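CRISPR-associated protein, Cse1 family (Acidimicrobium ferrooxidans, PDB 4H3T) is probably the large Cse1 subunit of a type I-E CRISPR Cascade complex, taking part in recognition of invading DNA. Local coordinates at residues P508-A511 against F512-V515. The protein carries 1 engineered substitution. Sequence-based numbering, arbitrary orientation.
Sequences PAQA and FAGV
Gln510 O reaches forward to two amides of the next turn, showing how, at a helix start, the N-cap residue and the first helical residue supply the first acceptors for amides further along. Gly514 N donates to Gln510 O over 3.1 Å, whereas the bond to the same oxygen from Ala513 N is weak. One residue on, Val515 N donates to Ala511 O, also over 3.1 Å. Gln510 holds the N-cap position, right before the helix, and the short 3-10 turn of Pro508 and Ala509 leads into regular helix.

Among the side chains, Phe512 sets CG between its backbone N and carbonyl carbon (chi1 81°), which turns the ring back toward the residues before it. Ala509 O sits at the ring's edge, in its plane, 3.4 Å from Phe512 CD2, while Ala513 CB lies over the centre of one face. The Gln510 chain, bent at chi2 (-60°), runs alongside the phenyl with its amide plane 72° from the ring. Gln510 NE2 passes 3.7 Å from Ala513 CB and hydrogen-bonds to the backbone oxygens of Ala422 and Leu425. Replacing Gln510 with an alanine would probably leave those two carbonyls without this donor and remove the polar tie between the helix start and that loop.

Buried Ala513 packs on the same two residues, adding nonpolar contact beside the amide's bonds. The Gln510 amide and Ala513 thereby join the beginning of helix 511-532, just after the loop that follows helix 481-504, to the segment between helix 417-420 and strand 426-427.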
loop_
_atom_site.group_PDB
_atom_site.type_symbol
_atom_site.label_atom_id
_atom_site.label_comp_id
_atom_site.label_asym_id
_atom_site.label_seq_id
_atom_site.Cartn_x
_atom_site.Cartn_y
_atom_site.Cartn_z
ATOM N N PRO A 508 37.419 25.289 14.730
ATOM C CA PRO A 508 38.760 25.522 14.115
ATOM C C PRO A 508 39.754 24.332 14.123
ATOM O O PRO A 508 40.442 24.106 13.146
ATOM C CB PRO A 508 39.321 26.685 14.937
ATOM C CG PRO A 508 38.103 27.412 15.440
ATOM C CD PRO A 508 37.080 26.356 15.700
ATOM N N ALA A 509 39.788 23.524 15.166
ATOM C CA ALA A 509 40.685 22.373 15.203
ATOM C C ALA A 509 40.236 21.238 14.256
ATOM O O ALA A 509 40.983 20.275 14.064
ATOM C CB ALA A 509 40.793 21.861 16.621
ATOM N N GLN A 510 39.019 21.336 13.649
ATOM C CA GLN A 510 38.529 20.369 12.658
ATOM C C GLN A 510 38.620 20.954 11.255
ATOM O O GLN A 510 38.187 20.280 10.317
ATOM C CB GLN A 510 37.108 19.911 12.969
ATOM C CG GLN A 510 36.960 19.179 14.316
ATOM C CD GLN A 510 37.814 17.912 14.386
ATOM O OE1 GLN A 510 38.640 17.738 15.296
ATOM N NE2 GLN A 510 37.593 16.977 13.478
ATOM N N ALA A 511 39.384 22.060 11.055
ATOM C CA ALA A 511 39.569 22.640 9.703
ATOM C C ALA A 511 40.171 21.602 8.732
ATOM O O ALA A 511 39.729 21.457 7.611
ATOM C CB ALA A 511 40.466 23.887 9.774
ATOM N N PHE A 512 41.164 20.854 9.195
ATOM C CA PHE A 512 41.852 19.847 8.399
ATOM C C PHE A 512 40.868 18.771 7.915
ATOM O O PHE A 512 41.000 18.257 6.804
ATOM C CB PHE A 512 43.007 19.208 9.249
ATOM C CG PHE A 512 42.538 18.119 10.206
ATOM C CD1 PHE A 512 42.607 16.786 9.848
ATOM C CD2 PHE A 512 41.861 18.443 11.374
ATOM C CE1 PHE A 512 42.060 15.798 10.658
ATOM C CE2 PHE A 512 41.379 17.457 12.217
ATOM C CZ PHE A 512 41.486 16.139 11.863
ATOM N N ALA A 513 39.857 18.460 8.760
ATOM C CA ALA A 513 38.853 17.436 8.522
ATOM C C ALA A 513 37.865 17.914 7.492
ATOM O O ALA A 513 37.416 17.126 6.656
ATOM C CB ALA A 513 38.164 17.068 9.837
ATOM N N GLY A 514 37.603 19.218 7.470
ATOM C CA GLY A 514 36.784 19.819 6.424
ATOM C C GLY A 514 37.456 19.766 5.072
ATOM O O GLY A 514 36.813 19.498 4.055
ATOM N N VAL A 515 38.763 19.985 5.040
ATOM C CA VAL A 515 39.550 19.930 3.789
ATOM C C VAL A 515 39.533 18.472 3.253
ATOM O O VAL A 515 39.126 18.232 2.123
ATOM C CB VAL A 515 40.992 20.468 3.974
ATOM C CG1 VAL A 515 41.874 20.198 2.726
ATOM C CG2 VAL A 515 40.994 21.972 4.306
#